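Local atomic coordinates of chlorella virus DNA ligase-adenylate (Chlorella virus, PDB entry 1FVI), a protein that probably seals nicks in duplex DNA as an ATP-dependent ligase, working through a covalent lysyl-adenylate intermediate with a divalent metal cation. Residues 9-14 with 176-181; 34-39 with 59-64; 53-58 with 131-136; 147-152 with 283-288; 269-274 with 287-292. The protein carries 1 engineered substitution. One frame throughout, in Å; residues are numbered along the deposited sequence.

Contact 1: residues 9-14 with 176-181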
# COMPACT_ATOMS: atom_id res chain seq x y z
N ALA A 9 3.82 7.61 14.09
CA ALA A 9 3.24 7.33 15.38
C ALA A 9 1.99 6.48 15.03
O ALA A 9 1.53 6.46 13.88
CB ALA A 9 2.83 8.63 16.07
N THR A 10 1.48 5.73 15.99
CA THR A 10 0.30 4.91 15.73
C THR A 10 -1.00 5.63 16.09
O THR A 10 -1.10 6.28 17.15
CB THR A 10 0.39 3.58 16.49
OG1 THR A 10 1.54 2.87 16.03
CG2 THR A 10 -0.87 2.72 16.27
N LEU A 11 -1.96 5.56 15.17
CA LEU A 11 -3.28 6.16 15.38
C LEU A 11 -4.14 5.06 15.97
O LEU A 11 -4.37 4.04 15.32
CB LEU A 11 -3.86 6.63 14.04
CG LEU A 11 -5.24 7.31 13.91
CD1 LEU A 11 -6.37 6.30 14.01
CD2 LEU A 11 -5.39 8.44 14.93
N GLU A 12 -4.55 5.22 17.22
CA GLU A 12 -5.37 4.22 17.89
C GLU A 12 -6.83 4.64 17.84
O GLU A 12 -7.71 3.83 17.54
CB GLU A 12 -4.92 4.01 19.34
CG GLU A 12 -3.53 3.37 19.49
CD GLU A 12 -2.42 4.34 19.92
OE1 GLU A 12 -1.52 3.90 20.68
OE2 GLU A 12 -2.43 5.53 19.50
N ASN A 13 -7.10 5.91 18.12
CA ASN A 13 -8.46 6.43 18.08
C ASN A 13 -8.63 7.25 16.80
O ASN A 13 -8.00 8.31 16.63
CB ASN A 13 -8.74 7.27 19.34
CG ASN A 13 -10.09 8.00 19.29
OD1 ASN A 13 -10.96 7.70 18.47
ND2 ASN A 13 -10.26 8.97 20.19
N ILE A 14 -9.46 6.75 15.89
CA ILE A 14 -9.72 7.44 14.63
C ILE A 14 -10.26 8.86 14.85
O ILE A 14 -10.08 9.73 13.99
CB ILE A 14 -10.69 6.63 13.72
CG1 ILE A 14 -10.58 7.15 12.28
CG2 ILE A 14 -12.15 6.77 14.19
CD1 ILE A 14 -11.42 6.38 11.30
N SER A 176 7.47 10.62 14.26
CA SER A 176 6.43 11.61 14.55
C SER A 176 5.67 11.21 15.81
O SER A 176 5.58 10.03 16.14
CB SER A 176 5.42 11.65 13.38
OG SER A 176 4.38 12.57 13.59
N THR A 177 5.17 12.19 16.54
CA THR A 177 4.37 11.88 17.71
C THR A 177 2.93 11.98 17.20
O THR A 177 2.71 12.45 16.08
CB THR A 177 4.59 12.90 18.85
OG1 THR A 177 4.05 14.17 18.46
CG2 THR A 177 6.06 13.06 19.14
N LEU A 178 1.96 11.53 17.98
CA LEU A 178 0.57 11.60 17.54
C LEU A 178 0.16 13.07 17.43
O LEU A 178 -0.43 13.47 16.42
CB LEU A 178 -0.35 10.84 18.51
CG LEU A 178 -1.83 10.73 18.11
CD1 LEU A 178 -2.02 10.00 16.76
CD2 LEU A 178 -2.55 9.99 19.21
N LYS A 179 0.53 13.87 18.42
CA LYS A 179 0.20 15.30 18.45
C LYS A 179 0.74 16.05 17.25
O LYS A 179 0.09 16.96 16.73
CB LYS A 179 0.72 15.96 19.73
CG LYS A 179 0.06 15.50 21.02
CD LYS A 179 0.77 16.15 22.21
CE LYS A 179 0.37 15.53 23.55
NZ LYS A 179 1.17 16.12 24.66
N GLU A 180 1.95 15.71 16.82
CA GLU A 180 2.55 16.36 15.66
C GLU A 180 1.73 16.07 14.40
O GLU A 180 1.61 16.91 13.51
CB GLU A 180 3.99 15.89 15.45
CG GLU A 180 5.00 16.62 16.31
CD GLU A 180 6.35 15.93 16.35
OE1 GLU A 180 6.48 14.78 15.90
OE2 GLU A 180 7.31 16.55 16.86
N GLY A 181 1.16 14.86 14.35
CA GLY A 181 0.36 14.46 13.21
C GLY A 181 1.10 14.58 11.88
O GLY A 181 0.48 14.83 10.85
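Segment 9-14, which opens with the short strand 9-10 and then runs on as loop, passes the loop 176-181, and the backbones come nearest at A9 and T177, whose CA atoms are 5.2 Å apart. This is an edge of the adenylation (nucleotidyltransferase) domain: strand 9-10 is an outermost strand of a mixed sheet and runs parallel to 184-186, the strand that the loop leads into. L178-E180 have helical backbone angles, and an ST motif starts this bend, E180 N donating to T177 OG1 while T177 N donates to E180 OE1 at 3.0 Å, from above the carboxylate plane. S176 OG donates to T177 O in the carbonyl plane, on a lone pair, and E180 OE1 forms a salt bridge with K172. The segments meet by packing. The CB of A9 points at the loop and sits against the peptide linking T177 to L178, with T177 C at 3.5 Å, and closer still to S176 O, 3.1 Å away. L178, its CG anti to the backbone N (chi1 -175°), crosses L11 obliquely; on strand 184-186, M186 touches L11 and L184 touches L178. At the tip, L178 CD1 lies 4.1 Å from L11 CD2 and 3.9 Å from T10 O.

Contact 2: residues 34-39 with 59-64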
# COMPACT_ATOMS: atom_id res chain seq x y z
N LYS A 34 16.95 7.71 -1.26
CA LYS A 34 18.01 8.05 -2.21
C LYS A 34 18.88 9.16 -1.64
O LYS A 34 18.47 10.31 -1.51
CB LYS A 34 17.40 8.51 -3.54
CG LYS A 34 18.36 9.19 -4.48
CD LYS A 34 19.55 8.34 -4.77
CE LYS A 34 20.57 9.13 -5.58
NZ LYS A 34 20.02 9.66 -6.86
N GLN A 35 20.08 8.76 -1.23
CA GLN A 35 21.05 9.69 -0.70
C GLN A 35 22.42 9.21 -1.18
O GLN A 35 23.04 8.36 -0.53
CB GLN A 35 20.98 9.74 0.82
CG GLN A 35 21.78 10.88 1.42
CD GLN A 35 21.11 11.49 2.61
OE1 GLN A 35 21.33 11.07 3.74
NE2 GLN A 35 20.26 12.47 2.37
N THR A 36 22.80 9.70 -2.36
CA THR A 36 24.05 9.38 -3.07
C THR A 36 23.82 8.04 -3.77
O THR A 36 24.14 7.87 -4.94
CB THR A 36 25.27 9.34 -2.11
OG1 THR A 36 25.22 10.46 -1.22
CG2 THR A 36 26.58 9.40 -2.91
N GLN A 37 23.26 7.09 -3.02
CA GLN A 37 22.89 5.76 -3.50
C GLN A 37 21.65 5.34 -2.69
O GLN A 37 21.24 6.06 -1.78
CB GLN A 37 24.02 4.77 -3.28
CG GLN A 37 24.39 4.54 -1.83
CD GLN A 37 25.49 3.50 -1.67
OE1 GLN A 37 26.25 3.54 -0.70
NE2 GLN A 37 25.57 2.56 -2.62
N MET A 38 21.06 4.19 -3.01
CA MET A 38 19.89 3.73 -2.26
C MET A 38 20.28 3.16 -0.90
O MET A 38 21.14 2.29 -0.79
CB MET A 38 19.06 2.71 -3.05
CG MET A 38 18.49 3.26 -4.34
SD MET A 38 17.73 4.92 -4.25
CE MET A 38 16.15 4.59 -3.50
N LEU A 39 19.66 3.72 0.14
CA LEU A 39 19.89 3.35 1.53
C LEU A 39 18.63 2.71 2.12
O LEU A 39 17.51 2.98 1.66
CB LEU A 39 20.25 4.61 2.34
CG LEU A 39 21.66 5.24 2.35
CD1 LEU A 39 22.42 5.02 1.07
CD2 LEU A 39 21.54 6.72 2.66
N LEU A 59 16.05 7.88 -9.62
CA LEU A 59 15.54 8.83 -8.65
C LEU A 59 16.41 10.03 -8.33
O LEU A 59 17.64 9.93 -8.33
CB LEU A 59 15.21 8.11 -7.35
CG LEU A 59 14.18 6.98 -7.34
CD1 LEU A 59 14.28 6.25 -6.00
CD2 LEU A 59 12.77 7.53 -7.56
N PRO A 60 15.78 11.19 -8.07
CA PRO A 60 16.52 12.40 -7.73
C PRO A 60 16.95 12.28 -6.28
O PRO A 60 16.32 11.57 -5.49
CB PRO A 60 15.49 13.51 -7.92
CG PRO A 60 14.22 12.83 -7.57
CD PRO A 60 14.36 11.53 -8.31
N GLU A 61 18.06 12.92 -5.96
CA GLU A 61 18.61 12.92 -4.61
C GLU A 61 17.52 13.41 -3.62
O GLU A 61 16.81 14.38 -3.90
CB GLU A 61 19.83 13.86 -4.59
CG GLU A 61 20.42 14.12 -3.22
CD GLU A 61 21.20 12.94 -2.65
OE1 GLU A 61 21.40 11.94 -3.37
OE2 GLU A 61 21.62 13.05 -1.48
N GLY A 62 17.35 12.71 -2.51
CA GLY A 62 16.33 13.11 -1.54
C GLY A 62 15.01 12.34 -1.64
O GLY A 62 14.05 12.63 -0.91
N SER A 63 14.96 11.37 -2.54
CA SER A 63 13.78 10.54 -2.70
C SER A 63 13.56 9.58 -1.53
O SER A 63 14.52 9.00 -1.01
CB SER A 63 13.86 9.73 -3.98
OG SER A 63 13.65 10.56 -5.09
N ASP A 64 12.30 9.43 -1.14
CA ASP A 64 11.92 8.53 -0.06
C ASP A 64 10.78 7.62 -0.55
O ASP A 64 9.88 8.06 -1.28
CB ASP A 64 11.51 9.32 1.18
CG ASP A 64 11.46 8.46 2.42
OD1 ASP A 64 11.79 7.25 2.33
OD2 ASP A 64 11.09 9.01 3.48
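K34 is gripped through its backbone and its ammonium group alike. K34 N donates to S63 O at 2.8 Å, nearly straight (166°), and K34 O accepts from G62 N at the same length; both bonds lie in the carbonyl planes. The side chain leaves with CG anti to the backbone N, bends at chi2 and chi4 and passes over the turn, CG resting 3.3 Å from P60 O. This brings K34 NZ to within 2.8 Å of L59 O, where it donates from above the carbonyl plane; T56 O, in the last turn of helix 49-58, is its second acceptor. P60 O takes two bonds of its own, from S63 OG on a lone pair and from S63 N. E61 crosses the lysine at about a right angle, and its OE1 accepts T36 N at 2.8 Å through the syn lone pair. E61 OE1 stays 4.4 Å from K34 NZ, beyond a salt bridge, though the nearby charge would probably still favour both ionised forms. M38 CE packs on L59 CD1 at 3.5 Å. The arrangement is a type II beta turn, P60 to S63 with G62 at positive phi, leading from a helix into an antiparallel strand of the adenylation domain.

Contact 3: residues 53-58 with 131-136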
# COMPACT_ATOMS: atom_id res chain seq x y z
N ARG A 53 21.79 0.49 -8.06
CA ARG A 53 22.22 1.25 -9.23
C ARG A 53 21.05 1.79 -10.05
O ARG A 53 21.00 2.98 -10.32
CB ARG A 53 23.15 0.40 -10.09
CG ARG A 53 23.54 1.01 -11.44
CD ARG A 53 22.66 0.49 -12.58
NE ARG A 53 22.69 -0.97 -12.69
CZ ARG A 53 22.16 -1.66 -13.69
NH1 ARG A 53 21.54 -1.04 -14.68
NH2 ARG A 53 22.24 -2.99 -13.69
N LEU A 54 20.12 0.92 -10.42
CA LEU A 54 18.94 1.30 -11.20
C LEU A 54 18.18 2.46 -10.56
O LEU A 54 17.92 3.49 -11.21
CB LEU A 54 17.99 0.10 -11.38
CG LEU A 54 18.39 -1.08 -12.28
CD1 LEU A 54 17.36 -2.21 -12.18
CD2 LEU A 54 18.50 -0.62 -13.71
N LEU A 55 17.78 2.29 -9.31
CA LEU A 55 17.04 3.34 -8.61
C LEU A 55 17.86 4.62 -8.44
O LEU A 55 17.31 5.71 -8.55
CB LEU A 55 16.53 2.84 -7.25
CG LEU A 55 15.44 1.77 -7.27
CD1 LEU A 55 15.20 1.25 -5.85
CD2 LEU A 55 14.17 2.32 -7.88
N THR A 56 19.17 4.51 -8.18
CA THR A 56 20.00 5.71 -8.01
C THR A 56 20.06 6.51 -9.32
O THR A 56 20.11 7.73 -9.31
CB THR A 56 21.44 5.41 -7.52
OG1 THR A 56 22.14 4.63 -8.49
CG2 THR A 56 21.42 4.68 -6.21
N GLU A 57 20.04 5.80 -10.45
CA GLU A 57 20.07 6.43 -11.77
C GLU A 57 18.72 7.10 -12.06
O GLU A 57 18.66 8.20 -12.61
CB GLU A 57 20.38 5.40 -12.87
CG GLU A 57 21.83 4.89 -12.88
CD GLU A 57 22.07 3.68 -13.81
OE1 GLU A 57 21.14 3.24 -14.54
OE2 GLU A 57 23.20 3.15 -13.79
N LEU A 58 17.64 6.44 -11.62
CA LEU A 58 16.28 6.92 -11.84
C LEU A 58 15.78 8.02 -10.91
O LEU A 58 15.17 8.99 -11.34
CB LEU A 58 15.30 5.74 -11.76
CG LEU A 58 14.63 5.16 -13.01
CD1 LEU A 58 15.57 5.11 -14.18
CD2 LEU A 58 14.14 3.78 -12.68
N VAL A 131 12.24 -1.73 -13.58
CA VAL A 131 11.82 -0.96 -12.41
C VAL A 131 10.55 -0.13 -12.62
O VAL A 131 10.51 0.76 -13.46
CB VAL A 131 12.92 0.03 -11.95
CG1 VAL A 131 12.63 0.53 -10.55
CG2 VAL A 131 14.28 -0.62 -12.02
N LYS A 132 9.53 -0.38 -11.80
CA LYS A 132 8.29 0.36 -11.92
C LYS A 132 8.26 1.47 -10.86
O LYS A 132 8.18 1.20 -9.66
CB LYS A 132 7.10 -0.60 -11.73
CG LYS A 132 5.74 0.01 -11.98
CD LYS A 132 4.67 -0.96 -11.53
CE LYS A 132 3.28 -0.43 -11.75
NZ LYS A 132 2.26 -1.42 -11.30
N ILE A 133 8.41 2.71 -11.31
CA ILE A 133 8.39 3.85 -10.39
C ILE A 133 6.94 4.26 -10.22
O ILE A 133 6.27 4.67 -11.18
CB ILE A 133 9.19 5.07 -10.93
CG1 ILE A 133 10.66 4.69 -11.16
CG2 ILE A 133 9.10 6.26 -9.95
CD1 ILE A 133 11.35 4.24 -9.94
N ILE A 134 6.45 4.14 -8.99
CA ILE A 134 5.07 4.48 -8.68
C ILE A 134 4.96 5.67 -7.74
O ILE A 134 5.27 5.57 -6.56
CB ILE A 134 4.32 3.28 -8.06
CG1 ILE A 134 4.34 2.09 -9.03
CG2 ILE A 134 2.89 3.69 -7.75
CD1 ILE A 134 3.76 0.83 -8.45
N PRO A 135 4.57 6.84 -8.28
CA PRO A 135 4.42 8.05 -7.47
C PRO A 135 3.23 7.89 -6.51
O PRO A 135 2.10 7.63 -6.94
CB PRO A 135 4.13 9.14 -8.51
CG PRO A 135 4.71 8.59 -9.79
CD PRO A 135 4.33 7.13 -9.70
N LEU A 136 3.49 7.98 -5.22
CA LEU A 136 2.43 7.88 -4.23
C LEU A 136 1.94 9.27 -3.89
O LEU A 136 2.44 9.91 -2.97
CB LEU A 136 2.94 7.21 -2.95
CG LEU A 136 2.74 5.71 -2.69
CD1 LEU A 136 2.73 5.51 -1.18
CD2 LEU A 136 1.43 5.20 -3.30
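Helix 49-58 packs on the edge strand 131-135 of a mixed five-strand sheet, a helix-on-sheet layer of the adenylation domain; the axes of the short segments 53-58 and 131-135 approach to 10.2 Å at 44°. V131 points its side chain at the helix and meets three leucines there. Its CB lies 4.0 Å from L58 CD2. From CB the two methyls part: CG1, anti to the backbone N (chi1 -165°), goes to L55 CD2 at 3.6 Å, while CG2, beside the backbone N, presses on L54 CD1 at 3.5 Å, tighter than usual van der Waals contact, with L54 CB also close. L54 and L55 share one shape, CG beside the backbone N, yet serve different methyls because they leave neighbouring positions on the helix. Two residues along the strand, I133 takes the next place. Its CG1 is turned beside the backbone N, and the side chain slides past L55 in the opposite direction while crossing L58 obliquely. M38 also touches L55, and I125 touches L58. Farther along, L136 lies in the AMP pocket, where it touches the nucleotide. L58 CD2 sits 3.9 Å from both I133 CG1 and I133 CD1.

Contact 4: residues 147-152 with 283-288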
# COMPACT_ATOMS: atom_id res chain seq x y z
N LEU A 147 -12.15 8.32 5.67
CA LEU A 147 -10.95 7.62 6.14
C LEU A 147 -11.16 6.09 6.10
O LEU A 147 -10.33 5.35 5.57
CB LEU A 147 -10.59 8.04 7.57
CG LEU A 147 -9.15 8.51 7.85
CD1 LEU A 147 -8.84 8.37 9.33
CD2 LEU A 147 -8.16 7.74 7.03
N LEU A 148 -12.26 5.63 6.69
CA LEU A 148 -12.59 4.20 6.69
C LEU A 148 -12.81 3.63 5.26
O LEU A 148 -12.34 2.53 4.95
CB LEU A 148 -13.82 3.97 7.55
CG LEU A 148 -13.47 4.25 9.01
CD1 LEU A 148 -14.72 4.35 9.83
CD2 LEU A 148 -12.53 3.18 9.53
N GLN A 149 -13.52 4.38 4.41
CA GLN A 149 -13.75 3.94 3.04
C GLN A 149 -12.39 3.80 2.37
O GLN A 149 -12.17 2.87 1.58
CB GLN A 149 -14.61 4.94 2.27
CG GLN A 149 -16.00 5.16 2.88
CD GLN A 149 -16.86 6.15 2.09
OE1 GLN A 149 -17.79 5.75 1.39
NE2 GLN A 149 -16.57 7.44 2.22
N TYR A 150 -11.47 4.70 2.72
CA TYR A 150 -10.12 4.67 2.17
C TYR A 150 -9.34 3.41 2.59
O TYR A 150 -8.65 2.80 1.76
CB TYR A 150 -9.36 5.95 2.56
CG TYR A 150 -8.02 6.02 1.89
CD1 TYR A 150 -7.92 6.18 0.51
CD2 TYR A 150 -6.84 5.87 2.63
CE1 TYR A 150 -6.69 6.18 -0.13
CE2 TYR A 150 -5.60 5.86 2.00
CZ TYR A 150 -5.54 6.01 0.62
OH TYR A 150 -4.35 5.93 -0.05
N GLU A 151 -9.49 3.00 3.86
CA GLU A 151 -8.80 1.81 4.38
C GLU A 151 -9.34 0.57 3.65
O GLU A 151 -8.56 -0.30 3.27
CB GLU A 151 -8.97 1.64 5.90
CG GLU A 151 -8.21 0.39 6.44
CD GLU A 151 -8.04 0.31 7.96
OE1 GLU A 151 -7.73 -0.79 8.46
OE2 GLU A 151 -8.17 1.33 8.66
N ARG A 152 -10.67 0.49 3.51
CA ARG A 152 -11.32 -0.61 2.79
C ARG A 152 -10.74 -0.69 1.37
O ARG A 152 -10.35 -1.76 0.90
CB ARG A 152 -12.82 -0.34 2.70
CG ARG A 152 -13.58 -1.28 1.76
CD ARG A 152 -14.84 -0.63 1.18
NE ARG A 152 -14.55 0.60 0.45
CZ ARG A 152 -15.45 1.55 0.19
NH1 ARG A 152 -16.71 1.42 0.58
NH2 ARG A 152 -15.08 2.68 -0.40
N PRO A 283 -21.28 -6.91 9.00
CA PRO A 283 -19.97 -6.26 9.03
C PRO A 283 -19.88 -5.15 8.00
O PRO A 283 -20.23 -5.36 6.84
CB PRO A 283 -19.02 -7.41 8.70
CG PRO A 283 -19.72 -8.59 9.28
CD PRO A 283 -21.13 -8.37 8.81
N ARG A 284 -19.42 -3.97 8.42
CA ARG A 284 -19.28 -2.84 7.51
C ARG A 284 -17.99 -2.95 6.71
O ARG A 284 -17.00 -3.50 7.21
CB ARG A 284 -19.30 -1.53 8.29
CG ARG A 284 -20.65 -1.17 8.88
CD ARG A 284 -21.69 -0.96 7.78
NE ARG A 284 -21.26 0.04 6.80
CZ ARG A 284 -21.72 1.28 6.73
NH1 ARG A 284 -22.63 1.71 7.60
NH2 ARG A 284 -21.29 2.10 5.78
N PHE A 285 -18.02 -2.48 5.47
CA PHE A 285 -16.84 -2.49 4.58
C PHE A 285 -16.01 -3.80 4.58
O PHE A 285 -14.79 -3.76 4.72
CB PHE A 285 -15.91 -1.34 4.96
CG PHE A 285 -16.56 0.01 4.99
CD1 PHE A 285 -16.42 0.83 6.10
CD2 PHE A 285 -17.24 0.49 3.88
CE1 PHE A 285 -16.95 2.12 6.11
CE2 PHE A 285 -17.78 1.77 3.88
CZ PHE A 285 -17.63 2.59 5.00
N PRO A 286 -16.65 -4.96 4.44
CA PRO A 286 -15.84 -6.19 4.45
C PRO A 286 -14.88 -6.29 3.27
O PRO A 286 -15.18 -5.85 2.15
CB PRO A 286 -16.90 -7.30 4.43
CG PRO A 286 -18.03 -6.66 3.65
CD PRO A 286 -18.08 -5.27 4.22
N VAL A 287 -13.72 -6.89 3.51
CA VAL A 287 -12.70 -7.04 2.48
C VAL A 287 -12.06 -8.41 2.59
O VAL A 287 -11.63 -8.80 3.67
CB VAL A 287 -11.54 -5.99 2.61
CG1 VAL A 287 -10.63 -6.04 1.38
CG2 VAL A 287 -12.08 -4.61 2.82
N PHE A 288 -11.98 -9.11 1.46
CA PHE A 288 -11.36 -10.42 1.42
C PHE A 288 -9.85 -10.25 1.55
O PHE A 288 -9.25 -9.39 0.91
CB PHE A 288 -11.67 -11.11 0.09
CG PHE A 288 -10.87 -12.36 -0.17
CD1 PHE A 288 -11.19 -13.55 0.47
CD2 PHE A 288 -9.82 -12.34 -1.07
CE1 PHE A 288 -10.48 -14.70 0.20
CE2 PHE A 288 -9.10 -13.49 -1.35
CZ PHE A 288 -9.43 -14.68 -0.71
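The F285 ring and the R152 guanidinium stand perpendicular, their planes 90° apart, with R152 NH1 3.5 Å from both F285 CD2 and F285 CE2 in an oblique approach. This is an interdomain contact: helix 144-156 belongs to the adenylation domain, while strand 286-291, which follows F285, is a strand of the OB domain. On one face of the guanidinium lies Q149 CA, 3.9 Å above the plane and displaced toward the rim, so the group folds back along its own helix. Around the ring, L148 CB and Q149 CG also come in obliquely, L148 CB to F285 CE1 at 3.9 Å and Q149 CG to F285 CZ at 3.7 Å; the Q149 amide plane is tilted 37° from the ring. The chain turns a corner at F285, whose backbone has positive phi (44°), and its side chain points at the helix, with CG beside the backbone N. R152, CG anti to the backbone N and the chain bent at chi3, lays its aliphatic part across the base of the phenylalanine, R152 CB, CG and CD all near F285 CB. F189, just before strand 190-201, touches both R152 and F285, and E151 holds the backbone N of Q188 and F189 with its two carboxylate oxygens. Beyond the ring, V287 CG2 meets R152 CG at 3.8 Å, the two side chains crossing at about a right angle.

Contact 5: residues 269-274 with 287-292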
# COMPACT_ATOMS: atom_id res chain seq x y z
N MET A 269 -12.67 -21.75 4.90
CA MET A 269 -12.66 -20.60 5.79
C MET A 269 -11.83 -19.49 5.13
O MET A 269 -10.70 -19.72 4.72
CB MET A 269 -12.00 -21.00 7.11
CG MET A 269 -12.34 -20.11 8.28
SD MET A 269 -13.98 -20.50 8.95
CE MET A 269 -13.55 -21.32 10.49
N VAL A 270 -12.38 -18.29 5.02
CA VAL A 270 -11.63 -17.18 4.44
C VAL A 270 -11.32 -16.10 5.50
O VAL A 270 -12.10 -15.91 6.45
CB VAL A 270 -12.37 -16.51 3.23
CG1 VAL A 270 -12.59 -17.51 2.12
CG2 VAL A 270 -13.69 -15.90 3.66
N LYS A 271 -10.15 -15.48 5.38
CA LYS A 271 -9.74 -14.39 6.28
C LYS A 271 -10.21 -13.08 5.62
O LYS A 271 -10.03 -12.90 4.41
CB LYS A 271 -8.21 -14.34 6.44
CG LYS A 271 -7.57 -15.67 6.81
CD LYS A 271 -6.12 -15.50 7.28
CE LYS A 271 -5.20 -14.92 6.21
NZ LYS A 271 -4.97 -15.87 5.07
N PHE A 272 -10.84 -12.20 6.38
CA PHE A 272 -11.31 -10.91 5.85
C PHE A 272 -11.19 -9.84 6.91
O PHE A 272 -10.87 -10.13 8.06
CB PHE A 272 -12.76 -10.99 5.32
CG PHE A 272 -13.83 -11.14 6.40
CD1 PHE A 272 -14.69 -10.07 6.70
CD2 PHE A 272 -13.98 -12.34 7.11
CE1 PHE A 272 -15.68 -10.19 7.68
CE2 PHE A 272 -14.97 -12.47 8.09
CZ PHE A 272 -15.82 -11.39 8.38
N LYS A 273 -11.37 -8.60 6.50
CA LYS A 273 -11.32 -7.46 7.42
C LYS A 273 -12.59 -6.68 7.21
O LYS A 273 -13.24 -6.80 6.16
CB LYS A 273 -10.10 -6.56 7.14
CG LYS A 273 -8.77 -7.07 7.69
CD LYS A 273 -7.58 -6.26 7.18
CE LYS A 273 -6.24 -6.83 7.66
NZ LYS A 273 -6.02 -6.66 9.13
N TYR A 274 -12.94 -5.86 8.20
CA TYR A 274 -14.13 -5.02 8.15
C TYR A 274 -14.02 -4.01 9.28
O TYR A 274 -13.16 -4.14 10.15
CB TYR A 274 -15.41 -5.87 8.34
CG TYR A 274 -15.51 -6.50 9.71
CD1 TYR A 274 -16.36 -5.97 10.68
CD2 TYR A 274 -14.71 -7.59 10.06
CE1 TYR A 274 -16.41 -6.50 11.95
CE2 TYR A 274 -14.75 -8.12 11.32
CZ TYR A 274 -15.60 -7.58 12.26
OH TYR A 274 -15.65 -8.12 13.53
N VAL A 287 -13.72 -6.89 3.51
CA VAL A 287 -12.70 -7.04 2.48
C VAL A 287 -12.06 -8.41 2.59
O VAL A 287 -11.63 -8.80 3.67
CB VAL A 287 -11.54 -5.99 2.61
CG1 VAL A 287 -10.63 -6.04 1.38
CG2 VAL A 287 -12.08 -4.61 2.82
N PHE A 288 -11.98 -9.11 1.46
CA PHE A 288 -11.36 -10.42 1.42
C PHE A 288 -9.85 -10.25 1.55
O PHE A 288 -9.25 -9.39 0.91
CB PHE A 288 -11.67 -11.11 0.09
CG PHE A 288 -10.87 -12.36 -0.17
CD1 PHE A 288 -11.19 -13.55 0.47
CD2 PHE A 288 -9.82 -12.34 -1.07
CE1 PHE A 288 -10.48 -14.70 0.20
CE2 PHE A 288 -9.10 -13.49 -1.35
CZ PHE A 288 -9.43 -14.68 -0.71
N ILE A 289 -9.25 -11.06 2.41
CA ILE A 289 -7.80 -11.00 2.61
C ILE A 289 -7.17 -12.26 2.00
O ILE A 289 -6.31 -12.17 1.11
CB ILE A 289 -7.43 -10.92 4.12
CG1 ILE A 289 -7.99 -9.63 4.73
CG2 ILE A 289 -5.92 -10.99 4.30
CD1 ILE A 289 -7.53 -8.37 4.04
N GLY A 290 -7.65 -13.42 2.44
CA GLY A 290 -7.11 -14.65 1.94
C GLY A 290 -7.88 -15.87 2.35
O GLY A 290 -8.81 -15.80 3.14
N ILE A 291 -7.52 -17.00 1.77
CA ILE A 291 -8.16 -18.26 2.08
C ILE A 291 -7.45 -18.87 3.29
O ILE A 291 -6.30 -18.57 3.57
CB ILE A 291 -8.11 -19.21 0.88
CG1 ILE A 291 -9.11 -20.34 1.05
CG2 ILE A 291 -6.70 -19.77 0.70
CD1 ILE A 291 -10.53 -19.90 0.91
N ARG A 292 -8.17 -19.73 4.01
CA ARG A 292 -7.66 -20.41 5.20
C ARG A 292 -7.52 -19.49 6.40
O ARG A 292 -7.95 -19.84 7.50
CB ARG A 292 -6.34 -21.13 4.92
CG ARG A 292 -6.49 -22.38 4.09
CD ARG A 292 -7.66 -23.25 4.59
NE ARG A 292 -7.56 -23.60 6.01
CZ ARG A 292 -8.59 -23.97 6.77
NH1 ARG A 292 -9.81 -24.03 6.25
NH2 ARG A 292 -8.40 -24.26 8.05
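Strands 269-274 and 287-291 pair antiparallel, tightest around K271 and on the face of V270, F272, F288 and I291. K271 N donates to G290 O at 2.6 Å, nearly along the C=O axis, and K271 O accepts both I289 N, in its carbonyl plane, and G290 N, 29° above it. I289 and G290 facing K271 make a classic beta bulge in this hairpin of the OB domain, and beyond it K273 and V287 bond both ways. G290 N lies 3.7 Å over the centre of the F288 ring, whose edge meets V270 CB. V270 CG1 against I291 CD1, at 3.4 Å, is tighter than usual. The solvent-exposed side of K271 is looser. K271 bends at chi3 and chi4 for a weak 3.4 Å bond from NZ to I291 O, while the aliphatic part of K273 crosses I289 obliquely, CD to CD1 3.8 Å, before NZ reaches its salt bridge with D191. At the end, R292 is poorly ordered, and its N bonds M269 O weakly.

Contacts 1, 2 and 3 belong to the adenylation domain, contact 5 to the OB domain, and contact 4 bridges the two. Contacts 2 and 3 are neighbours, centres about 10 Å apart: their segments alternate along the chain, both reach one sheet, and T56 and L55 meet K34 and M38. Contact 1 closes a loop spanning both, its centre about 27 and 30 Å from theirs, on the other mixed sheet; its I14 packs on L147 and L148 of contact 4. Contacts 4 and 5, centres about 12 Å apart, share V287 and F288 on strand 286-291. Packing runs from segment 9-14 through helix 144-156 into the OB sheet, probably helping to set how the domains sit in this adenylated state.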